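Local coordinates for adenosine monophosphate-protein transferase FICD homolog (PDB 5JJ6) that belongs to the Fic/DOC family and has a largely helical fold without strands, here seen in an assembly with a second copy of itself, at residues Glu135-Tyr140 against Gly180-Leu185; Gly149-Leu154 against Ile172-Glu177; Arg158-Ser163 against Asn176-Met181; Arg186-Ser191 against Leu292-Met297; Arg210-Asn215 against Gly285-Leu290. All blocks are in the same frame, centred on the assembly; numbering follows the deposited sequence.

Contact 1 (Glu135-Tyr140 against Gly180-Leu185); sequences ETYFLY and GMDAAL
Tyr-137 OH is the best-held polar atom among the side chains that meet here, and a single hydrogen bond grips it, shared with Asn-189 ND2 one turn beyond Leu-185. Across the two segments the packing is mainly apolar. Leu-185, with CG anti to its backbone N (chi1 -170°), sets CD2 between two tyrosines, 3.6 Å from Tyr-140 CD1 and 4.0 Å from Tyr-137 CD2. Its CD1 sits over one face of the Tyr-140 ring, off toward its rim. Met-181, bent at chi2 and chi3, brings its CE in the ring plane to the edge of Tyr-140, 3.4 Å from CE1. Asp-182 OD1 comes within 3.8 Å of Tyr-137 CD2, its carboxylate steeply inclined to that ring. The helical segments cross at 127°, their axes 10.1 Å apart. Leu-290 of helix 284-297 touches both Tyr-140 and Met-181, and Leu-161 of helix 154-162 packs on Asp-182, so the crossing of helices 127-148 and 172-191 lies between those two neighbours.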
# COMPACT_ATOMS: atom_id res chain seq x y z
N GLU B 135 1.14 -6.38 -24.43
CA GLU B 135 1.06 -7.72 -23.83
C GLU B 135 2.30 -7.99 -22.95
O GLU B 135 2.25 -8.71 -21.94
CB GLU B 135 0.92 -8.79 -24.91
N THR B 136 3.41 -7.36 -23.33
CA THR B 136 4.69 -7.54 -22.66
C THR B 136 4.64 -6.99 -21.23
O THR B 136 5.36 -7.47 -20.36
CB THR B 136 5.83 -6.84 -23.46
OG1 THR B 136 6.32 -7.73 -24.47
CG2 THR B 136 7.00 -6.41 -22.57
N TYR B 137 3.75 -6.04 -20.96
CA TYR B 137 3.53 -5.58 -19.58
C TYR B 137 3.09 -6.73 -18.69
O TYR B 137 3.67 -6.96 -17.63
CB TYR B 137 2.48 -4.48 -19.53
CG TYR B 137 3.06 -3.12 -19.76
CD1 TYR B 137 3.36 -2.70 -21.05
CD2 TYR B 137 3.31 -2.26 -18.71
CE1 TYR B 137 3.90 -1.45 -21.28
CE2 TYR B 137 3.85 -1.00 -18.93
CZ TYR B 137 4.14 -0.60 -20.22
OH TYR B 137 4.68 0.64 -20.46
N PHE B 138 2.05 -7.42 -19.14
CA PHE B 138 1.48 -8.51 -18.37
C PHE B 138 2.54 -9.60 -18.24
O PHE B 138 2.75 -10.12 -17.15
CB PHE B 138 0.24 -9.08 -19.08
CG PHE B 138 -0.69 -8.02 -19.58
CD1 PHE B 138 -0.94 -6.88 -18.82
CD2 PHE B 138 -1.27 -8.13 -20.84
CE1 PHE B 138 -1.78 -5.87 -19.30
CE2 PHE B 138 -2.11 -7.13 -21.32
CZ PHE B 138 -2.36 -6.00 -20.55
N LEU B 139 3.23 -9.88 -19.34
CA LEU B 139 4.24 -10.93 -19.34
C LEU B 139 5.37 -10.66 -18.32
O LEU B 139 5.78 -11.55 -17.54
CB LEU B 139 4.81 -11.07 -20.75
CG LEU B 139 5.27 -12.47 -21.15
CD1 LEU B 139 4.22 -13.50 -20.82
CD2 LEU B 139 5.62 -12.51 -22.63
N TYR B 140 5.86 -9.43 -18.34
CA TYR B 140 6.89 -9.01 -17.43
C TYR B 140 6.40 -9.16 -15.99
O TYR B 140 7.05 -9.81 -15.18
CB TYR B 140 7.33 -7.57 -17.69
CG TYR B 140 8.50 -7.15 -16.81
CD1 TYR B 140 8.28 -6.69 -15.51
CD2 TYR B 140 9.81 -7.27 -17.26
CE1 TYR B 140 9.33 -6.33 -14.70
CE2 TYR B 140 10.87 -6.90 -16.45
CZ TYR B 140 10.63 -6.44 -15.17
OH TYR B 140 11.68 -6.07 -14.33
N GLY B 180 0.95 -3.30 -8.09
CA GLY B 180 2.14 -2.53 -7.77
C GLY B 180 3.26 -2.67 -8.80
O GLY B 180 3.83 -1.66 -9.22
N MET B 181 3.58 -3.90 -9.19
CA MET B 181 4.64 -4.10 -10.17
C MET B 181 4.30 -3.41 -11.48
O MET B 181 5.14 -2.73 -12.06
CB MET B 181 4.89 -5.58 -10.44
CG MET B 181 6.24 -6.10 -9.93
SD MET B 181 7.75 -5.22 -10.43
CE MET B 181 7.44 -4.96 -12.17
N ASP B 182 3.06 -3.58 -11.93
CA ASP B 182 2.61 -2.94 -13.16
C ASP B 182 2.82 -1.43 -13.06
O ASP B 182 3.29 -0.79 -14.01
CB ASP B 182 1.14 -3.29 -13.41
CG ASP B 182 0.57 -2.65 -14.67
OD1 ASP B 182 1.01 -3.03 -15.78
OD2 ASP B 182 -0.30 -1.76 -14.55
N ALA B 183 2.47 -0.86 -11.91
CA ALA B 183 2.68 0.57 -11.67
C ALA B 183 4.16 0.95 -11.83
O ALA B 183 4.49 1.91 -12.55
CB ALA B 183 2.20 0.94 -10.28
N ALA B 184 5.03 0.21 -11.15
CA ALA B 184 6.46 0.46 -11.21
C ALA B 184 6.97 0.41 -12.65
O ALA B 184 7.75 1.26 -13.07
CB ALA B 184 7.21 -0.53 -10.34
N LEU B 185 6.54 -0.60 -13.39
CA LEU B 185 6.98 -0.77 -14.77
C LEU B 185 6.54 0.40 -15.65
O LEU B 185 7.31 0.90 -16.47
CB LEU B 185 6.44 -2.10 -15.32
CG LEU B 185 7.01 -2.56 -16.67
CD1 LEU B 185 8.53 -2.58 -16.64
CD2 LEU B 185 6.49 -3.92 -17.01

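Contact 2 (Gly149-Leu154 against Ile172-Glu177); sequences GNTLSL and IREHNE
The loop leaving helix 127-148 opens with a Schellman motif at Gly-149 and continues as an Asx turn, in which Asn-150 OD1 accepts from Leu-152 N at 2.9 Å, nearly straight (169°) and in the carbonyl plane. This turn sets two donors of Thr-151 on one acceptor. Glu-174 OE2 is met by Thr-151 N from above the carboxylate plane, and by Thr-151 OG1 at 2.9 Å on its syn lone pair; the same hydroxyl also bonds Lys-170 NZ. Glu-174 reaches across to the loop on a chain extended beyond CG. The Asn-150 amide lies nearly parallel to the Glu-174 carboxylate and sends ND2 past it to Glu-177 OE1 at 3.0 Å and to Glu-174 O at 3.3 Å, both weak bonds. Beside this polar patch, Leu-152 CD1 rests on the helix backbone, 3.7 Å from Glu-174 O, and lies over one face of the His-175 ring. The two donors on Glu-174 OE2, with a long, weak ion pair from Lys-170 to OE1, would favour the charged carboxylate. Glu-177 OE1 lies close to Glu-148 OE1, which might raise its pKa, whereas the long, weak pairing of OE2 with Arg-173 would oppose this.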
# COMPACT_ATOMS: atom_id res chain seq x y z
N GLY B 149 7.61 -15.81 -5.83
CA GLY B 149 6.77 -16.80 -5.19
C GLY B 149 5.26 -16.65 -5.33
O GLY B 149 4.50 -17.55 -4.94
N ASN B 150 4.84 -15.55 -5.96
CA ASN B 150 3.42 -15.27 -6.22
C ASN B 150 2.77 -16.39 -7.02
O ASN B 150 3.33 -16.83 -8.04
CB ASN B 150 3.30 -13.95 -6.98
CG ASN B 150 1.90 -13.37 -6.96
OD1 ASN B 150 0.92 -14.06 -7.24
ND2 ASN B 150 1.80 -12.08 -6.66
N THR B 151 1.60 -16.85 -6.58
CA THR B 151 0.95 -17.98 -7.25
C THR B 151 -0.11 -17.59 -8.28
O THR B 151 -0.75 -18.46 -8.85
CB THR B 151 0.29 -18.94 -6.24
OG1 THR B 151 -0.88 -18.33 -5.70
CG2 THR B 151 1.24 -19.25 -5.09
N LEU B 152 -0.29 -16.30 -8.55
CA LEU B 152 -1.20 -15.92 -9.63
C LEU B 152 -0.69 -16.45 -10.97
O LEU B 152 0.51 -16.54 -11.22
CB LEU B 152 -1.38 -14.40 -9.68
CG LEU B 152 -2.35 -13.92 -8.57
CD1 LEU B 152 -2.42 -12.40 -8.41
CD2 LEU B 152 -3.74 -14.52 -8.77
N SER B 153 -1.62 -16.80 -11.85
CA SER B 153 -1.27 -17.29 -13.16
C SER B 153 -1.03 -16.15 -14.12
O SER B 153 -1.35 -15.00 -13.81
CB SER B 153 -2.40 -18.16 -13.72
OG SER B 153 -3.05 -18.87 -12.68
N LEU B 154 -0.49 -16.49 -15.29
CA LEU B 154 -0.35 -15.52 -16.36
C LEU B 154 -1.75 -15.03 -16.75
O LEU B 154 -1.96 -13.84 -16.95
CB LEU B 154 0.37 -16.12 -17.57
CG LEU B 154 0.45 -15.20 -18.80
CD1 LEU B 154 1.09 -13.86 -18.46
CD2 LEU B 154 1.18 -15.86 -19.95
N ILE B 172 -5.25 -11.49 -1.46
CA ILE B 172 -5.32 -10.05 -1.74
C ILE B 172 -3.93 -9.46 -1.95
O ILE B 172 -3.71 -8.57 -2.79
CB ILE B 172 -6.03 -9.31 -0.59
CG1 ILE B 172 -7.42 -9.91 -0.37
CG2 ILE B 172 -6.11 -7.83 -0.86
CD1 ILE B 172 -8.07 -9.52 0.94
N ARG B 173 -2.98 -9.95 -1.18
CA ARG B 173 -1.62 -9.51 -1.25
C ARG B 173 -1.04 -9.78 -2.60
O ARG B 173 -0.33 -8.98 -3.10
CB ARG B 173 -0.82 -10.21 -0.18
CG ARG B 173 0.58 -9.71 0.05
CD ARG B 173 1.38 -10.74 0.79
NE ARG B 173 1.81 -11.82 -0.08
CZ ARG B 173 1.35 -13.06 -0.06
NH1 ARG B 173 0.43 -13.42 0.80
NH2 ARG B 173 1.83 -13.93 -0.90
N GLU B 174 -1.33 -10.91 -3.18
CA GLU B 174 -0.82 -11.23 -4.52
C GLU B 174 -1.39 -10.28 -5.59
O GLU B 174 -0.65 -9.83 -6.50
CB GLU B 174 -1.13 -12.68 -4.89
CG GLU B 174 -0.58 -13.71 -3.93
CD GLU B 174 -0.83 -15.14 -4.40
OE1 GLU B 174 -2.03 -15.57 -4.38
OE2 GLU B 174 0.16 -15.84 -4.76
N HIS B 175 -2.69 -10.01 -5.52
CA HIS B 175 -3.29 -8.97 -6.36
C HIS B 175 -2.51 -7.67 -6.25
O HIS B 175 -2.03 -7.11 -7.25
CB HIS B 175 -4.75 -8.73 -5.99
CG HIS B 175 -5.66 -9.85 -6.35
ND1 HIS B 175 -5.71 -11.04 -5.65
CD2 HIS B 175 -6.57 -9.97 -7.35
CE1 HIS B 175 -6.60 -11.84 -6.20
NE2 HIS B 175 -7.14 -11.22 -7.24
N ASN B 176 -2.34 -7.20 -5.01
CA ASN B 176 -1.66 -5.93 -4.79
C ASN B 176 -0.21 -5.91 -5.31
O ASN B 176 0.27 -4.86 -5.74
CB ASN B 176 -1.66 -5.59 -3.31
CG ASN B 176 -2.93 -4.91 -2.89
OD1 ASN B 176 -3.69 -4.42 -3.73
ND2 ASN B 176 -3.17 -4.88 -1.58
N GLU B 177 0.46 -7.06 -5.27
CA GLU B 177 1.80 -7.20 -5.83
C GLU B 177 1.78 -7.06 -7.35
O GLU B 177 2.60 -6.35 -7.92
CB GLU B 177 2.40 -8.54 -5.44
CG GLU B 177 2.98 -8.55 -4.03
CD GLU B 177 3.38 -9.95 -3.54
OE1 GLU B 177 3.34 -10.92 -4.33
OE2 GLU B 177 3.74 -10.06 -2.34

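Contact 3 (Arg158-Ser163 against Asn176-Met181); sequences RAILES and NEVIGM
Aliphatic packing carries this contact. Leu-161, whose CG stands anti to its carbonyl carbon, spreads its fork round one methyl of Val-178: CD2 lies 3.6 Å and CD1 4.0 Å from Val-178 CG1. That methyl is anti to the backbone N of Val-178 (chi1 167°), which turns it at the leucine. Alongside, Ile-160 CG2 meets Ile-179 CG1 at 4.0 Å, the two isoleucines crossing at about a right angle, and stands 4.2 Å from Val-178 CG1. A second kind of contact is side chain on backbone, where Leu-161 CD2 comes 4.2 Å from Ile-179 CA. The helical segments run 51° apart with axes separated by 10.0 Å. Leu-152 of the preceding loop covers Ile-160 and Val-178, Phe-138 of helix 127-148 lies on Leu-161, and Ile-172 of the second subunit packs against Ile-179, so helix 172-191 is flanked here by its own chain and by the partner's.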
# COMPACT_ATOMS: atom_id res chain seq x y z
N ARG B 158 -3.06 -11.32 -16.27
CA ARG B 158 -3.57 -10.57 -17.39
C ARG B 158 -4.96 -10.05 -17.05
O ARG B 158 -5.25 -8.88 -17.22
CB ARG B 158 -3.61 -11.42 -18.64
CG ARG B 158 -4.13 -10.69 -19.85
CD ARG B 158 -4.50 -11.67 -20.94
NE ARG B 158 -3.50 -11.74 -22.00
CZ ARG B 158 -3.56 -10.99 -23.10
NH1 ARG B 158 -4.55 -10.13 -23.24
NH2 ARG B 158 -2.62 -11.10 -24.03
N ALA B 159 -5.82 -10.93 -16.53
CA ALA B 159 -7.18 -10.55 -16.17
C ALA B 159 -7.21 -9.38 -15.19
O ALA B 159 -8.01 -8.47 -15.34
CB ALA B 159 -7.92 -11.73 -15.60
N ILE B 160 -6.36 -9.43 -14.18
CA ILE B 160 -6.26 -8.34 -13.21
C ILE B 160 -5.79 -7.04 -13.85
O ILE B 160 -6.33 -5.98 -13.58
CB ILE B 160 -5.29 -8.71 -12.07
CG1 ILE B 160 -5.85 -9.85 -11.23
CG2 ILE B 160 -4.99 -7.50 -11.18
CD1 ILE B 160 -4.86 -10.33 -10.19
N LEU B 161 -4.74 -7.09 -14.66
CA LEU B 161 -4.18 -5.85 -15.18
C LEU B 161 -4.94 -5.23 -16.37
O LEU B 161 -5.10 -4.02 -16.46
CB LEU B 161 -2.71 -6.08 -15.57
CG LEU B 161 -1.72 -6.35 -14.43
CD1 LEU B 161 -0.28 -6.51 -14.93
CD2 LEU B 161 -1.79 -5.27 -13.37
N GLU B 162 -5.46 -6.08 -17.26
CA GLU B 162 -6.02 -5.65 -18.54
C GLU B 162 -7.54 -5.49 -18.49
O GLU B 162 -8.11 -4.65 -19.19
CB GLU B 162 -5.63 -6.67 -19.62
CG GLU B 162 -6.38 -6.55 -20.95
CD GLU B 162 -6.66 -7.92 -21.59
OE1 GLU B 162 -7.30 -8.79 -20.93
OE2 GLU B 162 -6.24 -8.14 -22.75
N SER B 163 -8.19 -6.29 -17.66
CA SER B 163 -9.64 -6.32 -17.56
C SER B 163 -10.15 -5.78 -16.24
O SER B 163 -11.36 -5.66 -16.05
CB SER B 163 -10.15 -7.74 -17.79
OG SER B 163 -9.78 -8.18 -19.08
N ASN B 176 -2.34 -7.20 -5.01
CA ASN B 176 -1.66 -5.93 -4.79
C ASN B 176 -0.21 -5.91 -5.31
O ASN B 176 0.27 -4.86 -5.74
CB ASN B 176 -1.66 -5.59 -3.31
CG ASN B 176 -2.93 -4.91 -2.89
OD1 ASN B 176 -3.69 -4.42 -3.73
ND2 ASN B 176 -3.17 -4.88 -1.58
N GLU B 177 0.46 -7.06 -5.27
CA GLU B 177 1.80 -7.20 -5.83
C GLU B 177 1.78 -7.06 -7.35
O GLU B 177 2.60 -6.35 -7.92
CB GLU B 177 2.40 -8.54 -5.44
CG GLU B 177 2.98 -8.55 -4.03
CD GLU B 177 3.38 -9.95 -3.54
OE1 GLU B 177 3.34 -10.92 -4.33
OE2 GLU B 177 3.74 -10.06 -2.34
N VAL B 178 0.82 -7.72 -7.99
CA VAL B 178 0.68 -7.61 -9.43
C VAL B 178 0.47 -6.15 -9.83
O VAL B 178 1.20 -5.59 -10.66
CB VAL B 178 -0.48 -8.49 -9.93
CG1 VAL B 178 -0.86 -8.16 -11.36
CG2 VAL B 178 -0.10 -9.95 -9.83
N ILE B 179 -0.53 -5.52 -9.20
CA ILE B 179 -0.86 -4.13 -9.48
C ILE B 179 0.32 -3.17 -9.25
O ILE B 179 0.64 -2.35 -10.12
CB ILE B 179 -2.09 -3.69 -8.65
CG1 ILE B 179 -3.34 -4.40 -9.19
CG2 ILE B 179 -2.31 -2.20 -8.78
CD1 ILE B 179 -4.36 -4.77 -8.13
N GLY B 180 0.95 -3.30 -8.09
CA GLY B 180 2.14 -2.53 -7.77
C GLY B 180 3.26 -2.67 -8.80
O GLY B 180 3.83 -1.66 -9.22
N MET B 181 3.58 -3.90 -9.19
CA MET B 181 4.64 -4.10 -10.17
C MET B 181 4.30 -3.41 -11.48
O MET B 181 5.14 -2.73 -12.06
CB MET B 181 4.89 -5.58 -10.44
CG MET B 181 6.24 -6.10 -9.93
SD MET B 181 7.75 -5.22 -10.43
CE MET B 181 7.44 -4.96 -12.17

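Contact 4 (Arg186-Ser191 against Leu292-Met297); sequences RFLNCS and LNLIMM
Leu-188 lays its forked end against the CB of Leu-294, CD1 lying 3.9 Å from Leu-294 CB. Its CG is anti to the backbone N (chi1 -173°), which carries both methyls straight across to helix 284-297. The second methyl, CD2, settles between two other residues: Met-297 SD at 4.0 Å and Asn-293 ND2 also at 4.0 Å. Farther along the helix, Met-297 folds at chi3 (77°) and crosses Asn-189 at about a right angle, so that Asn-189 OD1 faces the thioether, 3.4 Å from Met-297 CE and 3.6 Å from Met-297 SD. The two helical segments run in nearly the same direction, 27° apart, with 10.9 Å between their axes. Met-208 of helix 202-213 also touches Leu-188, while Leu-192 and Leu-193, which follow Ser-191 in the chain, close on Leu-294. Both asparagines have polar bonds to outside partners: Asn-293 OD1 accepts from Val-304 N, and Asn-189 ND2 bonds Tyr-137. The contact itself is therefore held mainly by dispersion, with the amides presenting atoms to a leucine and a methionine while their polar bonds are made beyond it.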
# COMPACT_ATOMS: atom_id res chain seq x y z
N ARG B 186 5.28 0.82 -15.49
CA ARG B 186 4.76 1.94 -16.28
C ARG B 186 5.56 3.20 -15.97
O ARG B 186 5.88 3.97 -16.87
CB ARG B 186 3.26 2.15 -16.01
CG ARG B 186 2.36 1.35 -17.00
CD ARG B 186 0.84 1.58 -16.82
NE ARG B 186 0.38 1.38 -15.45
CZ ARG B 186 0.19 2.37 -14.58
NH1 ARG B 186 0.43 3.62 -14.95
NH2 ARG B 186 -0.22 2.11 -13.34
N PHE B 187 5.87 3.39 -14.70
CA PHE B 187 6.69 4.52 -14.26
C PHE B 187 8.05 4.49 -14.92
O PHE B 187 8.57 5.51 -15.38
CB PHE B 187 6.84 4.49 -12.75
CG PHE B 187 7.80 5.49 -12.24
CD1 PHE B 187 7.50 6.84 -12.30
CD2 PHE B 187 9.01 5.09 -11.71
CE1 PHE B 187 8.40 7.79 -11.82
CE2 PHE B 187 9.92 6.03 -11.23
CZ PHE B 187 9.61 7.38 -11.28
N LEU B 188 8.64 3.30 -14.93
CA LEU B 188 9.92 3.08 -15.57
C LEU B 188 9.86 3.53 -17.02
O LEU B 188 10.71 4.29 -17.47
CB LEU B 188 10.30 1.61 -15.47
CG LEU B 188 11.68 1.15 -15.92
CD1 LEU B 188 12.10 -0.02 -15.06
CD2 LEU B 188 11.67 0.74 -17.37
N ASN B 189 8.81 3.13 -17.73
CA ASN B 189 8.74 3.46 -19.15
C ASN B 189 8.40 4.92 -19.45
O ASN B 189 8.87 5.49 -20.44
CB ASN B 189 7.73 2.55 -19.86
CG ASN B 189 8.30 1.18 -20.16
OD1 ASN B 189 9.45 1.06 -20.54
ND2 ASN B 189 7.50 0.14 -19.98
N CYS B 190 7.58 5.54 -18.62
CA CYS B 190 7.11 6.88 -18.93
C CYS B 190 7.79 7.99 -18.14
O CYS B 190 7.38 9.15 -18.24
CB CYS B 190 5.59 6.93 -18.76
SG CYS B 190 4.74 5.86 -19.96
N SER B 191 8.81 7.68 -17.37
CA SER B 191 9.54 8.75 -16.69
C SER B 191 11.04 8.57 -16.81
O SER B 191 11.78 9.52 -17.05
CB SER B 191 9.14 8.85 -15.22
OG SER B 191 7.80 9.31 -15.10
N LEU B 292 17.85 -3.64 -13.35
CA LEU B 292 18.47 -4.36 -14.45
C LEU B 292 17.79 -3.94 -15.74
O LEU B 292 18.45 -3.46 -16.69
CB LEU B 292 18.33 -5.87 -14.25
CG LEU B 292 19.02 -6.88 -15.17
CD1 LEU B 292 18.98 -8.22 -14.49
CD2 LEU B 292 18.37 -6.99 -16.53
N ASN B 293 16.47 -4.10 -15.76
CA ASN B 293 15.70 -3.79 -16.95
C ASN B 293 15.79 -2.34 -17.43
O ASN B 293 15.90 -2.09 -18.63
CB ASN B 293 14.25 -4.13 -16.72
CG ASN B 293 13.46 -4.03 -17.97
OD1 ASN B 293 13.80 -4.68 -18.97
ND2 ASN B 293 12.45 -3.17 -17.96
N LEU B 294 15.72 -1.40 -16.50
CA LEU B 294 15.88 0.00 -16.80
C LEU B 294 17.20 0.21 -17.53
O LEU B 294 17.22 0.76 -18.63
CB LEU B 294 15.84 0.82 -15.51
CG LEU B 294 16.32 2.27 -15.56
CD1 LEU B 294 15.42 3.08 -16.44
CD2 LEU B 294 16.35 2.83 -14.16
N ILE B 295 18.29 -0.24 -16.93
CA ILE B 295 19.61 -0.15 -17.56
C ILE B 295 19.63 -0.76 -18.97
O ILE B 295 20.18 -0.18 -19.90
CB ILE B 295 20.67 -0.84 -16.72
CG1 ILE B 295 20.78 -0.15 -15.37
CG2 ILE B 295 22.01 -0.85 -17.42
CD1 ILE B 295 21.85 -0.75 -14.55
N MET B 296 19.02 -1.93 -19.14
CA MET B 296 19.02 -2.58 -20.44
C MET B 296 18.20 -1.82 -21.49
O MET B 296 18.54 -1.84 -22.66
CB MET B 296 18.44 -3.99 -20.31
CG MET B 296 19.33 -4.92 -19.57
SD MET B 296 20.63 -5.35 -20.71
CE MET B 296 19.75 -6.42 -21.85
N MET B 297 17.14 -1.14 -21.05
CA MET B 297 16.25 -0.42 -21.97
C MET B 297 16.86 0.91 -22.40
O MET B 297 16.71 1.32 -23.56
CB MET B 297 14.88 -0.19 -21.32
CG MET B 297 14.04 -1.46 -21.15
SD MET B 297 12.28 -1.17 -20.78
CE MET B 297 11.65 -0.72 -22.40

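Contact 5 (Arg210-Asn215 against Gly285-Leu290); sequences RRVLGN and GRTARL. With SO4 (sulfate ion), chain D.
Val-212 and Arg-286 bury the most surface here, with Leu-213 third. Val-212 forks between partners: CG2 meets Leu-290 CD2 tip to tip at 3.9 Å and stands 4.2 Å from Thr-287 OG1, a hydroxyl bonded to Gly-283 O, while CG1 faces Arg-286 NH1. Leu-213 crosses the arginine at about a right angle and sets CD2 3.7 Å from the same NH1. Gly-285, Arg-286 and Arg-289 belong to the Gly-Asn-Gly-Arg-x-x-Arg end of the Fic signature motif, at the start of helix 284-297, where backbone N-H groups commonly cradle anions. A sulfate ion, probably from the crystallisation liquor, occupies that place. Arg-286 bends at chi3 (-85°) and curls back over it, so SO4 O4 takes both Arg-286 N at 3.0 Å (170°) and Arg-286 NE at 3.2 Å. SO4 O3 lies at the guanidinium edge, 3.0 Å from Arg-286 NH2 (172°), and Gly-285 N reaches SO4 O2 at 3.3 Å. Glu-148 forms a weak, long ion pair with Arg-286 NE.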
# COMPACT_ATOMS: atom_id res chain seq x y z
N ARG B 210 8.68 2.35 -4.42
CA ARG B 210 7.48 2.90 -3.81
C ARG B 210 6.31 2.40 -4.63
O ARG B 210 5.25 2.10 -4.10
CB ARG B 210 7.54 4.43 -3.76
CG ARG B 210 6.32 5.09 -3.18
CD ARG B 210 6.60 6.50 -2.64
NE ARG B 210 5.65 6.82 -1.57
CZ ARG B 210 6.00 7.08 -0.30
NH1 ARG B 210 7.28 7.09 0.05
NH2 ARG B 210 5.06 7.33 0.61
N ARG B 211 6.50 2.26 -5.94
CA ARG B 211 5.44 1.68 -6.75
C ARG B 211 5.39 0.14 -6.69
O ARG B 211 4.30 -0.46 -6.74
CB ARG B 211 5.56 2.19 -8.17
CG ARG B 211 5.09 3.63 -8.24
CD ARG B 211 5.41 4.33 -9.53
NE ARG B 211 4.72 5.62 -9.61
CZ ARG B 211 5.12 6.71 -8.96
NH1 ARG B 211 6.20 6.67 -8.19
NH2 ARG B 211 4.43 7.85 -9.08
N VAL B 212 6.55 -0.51 -6.59
CA VAL B 212 6.62 -1.97 -6.45
C VAL B 212 5.83 -2.43 -5.23
O VAL B 212 5.06 -3.39 -5.31
CB VAL B 212 8.08 -2.48 -6.34
CG1 VAL B 212 8.12 -3.88 -5.76
CG2 VAL B 212 8.74 -2.48 -7.69
N LEU B 213 6.06 -1.78 -4.09
CA LEU B 213 5.47 -2.24 -2.83
C LEU B 213 4.29 -1.40 -2.36
O LEU B 213 3.69 -1.70 -1.33
CB LEU B 213 6.52 -2.27 -1.72
CG LEU B 213 7.38 -3.52 -1.62
CD1 LEU B 213 7.97 -3.59 -0.24
CD2 LEU B 213 6.53 -4.75 -1.93
N GLY B 214 3.97 -0.34 -3.10
CA GLY B 214 2.93 0.60 -2.69
C GLY B 214 1.61 -0.01 -2.24
O GLY B 214 1.15 0.26 -1.12
N ASN B 215 0.98 -0.78 -3.11
CA ASN B 215 -0.28 -1.41 -2.75
C ASN B 215 -0.12 -2.56 -1.75
O ASN B 215 -0.89 -2.67 -0.81
CB ASN B 215 -0.99 -1.91 -4.00
CG ASN B 215 -1.19 -0.82 -5.03
OD1 ASN B 215 -0.35 -0.59 -5.90
ND2 ASN B 215 -2.30 -0.11 -4.91
N GLY B 285 14.64 -8.01 -4.53
CA GLY B 285 14.82 -8.74 -5.77
C GLY B 285 14.04 -8.18 -6.95
O GLY B 285 14.59 -8.04 -8.05
N ARG B 286 12.75 -7.89 -6.73
CA ARG B 286 11.90 -7.30 -7.76
C ARG B 286 12.44 -5.95 -8.24
O ARG B 286 12.49 -5.68 -9.45
CB ARG B 286 10.46 -7.11 -7.26
CG ARG B 286 9.56 -8.34 -7.34
CD ARG B 286 8.28 -8.08 -6.59
NE ARG B 286 8.47 -8.39 -5.18
CZ ARG B 286 7.63 -8.08 -4.20
NH1 ARG B 286 6.50 -7.42 -4.46
NH2 ARG B 286 7.94 -8.42 -2.97
N THR B 287 12.84 -5.11 -7.30
CA THR B 287 13.37 -3.80 -7.64
C THR B 287 14.69 -3.92 -8.38
O THR B 287 14.98 -3.13 -9.27
CB THR B 287 13.54 -2.94 -6.39
OG1 THR B 287 12.34 -3.00 -5.61
CG2 THR B 287 13.85 -1.48 -6.78
N ALA B 288 15.50 -4.90 -7.99
CA ALA B 288 16.78 -5.20 -8.64
C ALA B 288 16.59 -5.67 -10.09
O ALA B 288 17.39 -5.32 -10.97
CB ALA B 288 17.53 -6.25 -7.85
N ARG B 289 15.60 -6.52 -10.32
CA ARG B 289 15.33 -6.96 -11.68
C ARG B 289 14.82 -5.77 -12.47
O ARG B 289 15.05 -5.65 -13.67
CB ARG B 289 14.34 -8.13 -11.72
CG ARG B 289 14.91 -9.39 -11.12
CD ARG B 289 14.04 -10.61 -11.32
NE ARG B 289 12.83 -10.61 -10.51
CZ ARG B 289 12.81 -10.84 -9.21
NH1 ARG B 289 13.95 -11.06 -8.56
NH2 ARG B 289 11.66 -10.82 -8.55
N LEU B 290 14.10 -4.90 -11.78
CA LEU B 290 13.57 -3.71 -12.41
C LEU B 290 14.71 -2.82 -12.87
O LEU B 290 14.73 -2.37 -14.01
CB LEU B 290 12.64 -2.97 -11.46
CG LEU B 290 11.47 -2.22 -12.09
CD1 LEU B 290 10.62 -3.14 -12.94
CD2 LEU B 290 10.66 -1.58 -10.98
S SO4 D . 11.63 -9.81 -3.11
O1 SO4 D . 11.66 -11.07 -3.86
O2 SO4 D . 12.86 -9.61 -2.31
O3 SO4 D . 10.49 -9.74 -2.17
O4 SO4 D . 11.52 -8.79 -4.16

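Overall arrangement
From the N terminus, helix 127-148 supplies the first half of contact 1, which closes a loop on helix 172-191. Within that loop the chain turns through 149-154, making contact 2, and then helix 154-162, making contact 3; these two overlap along the chain and end on adjoining turns of helix 172-191, sharing Asn-176 and Glu-177. Contact 4 follows contacts 1 to 3 in series, joining the end of helix 172-191 to helix 284-297, and the shorter closure of contact 5, from helix 202-213, falls within its span. Helix 172-191 thus serves four contacts, tying helices 127-148 and 154-162 to helix 284-297, while contacts 2, 3 and 5 also reach the second subunit.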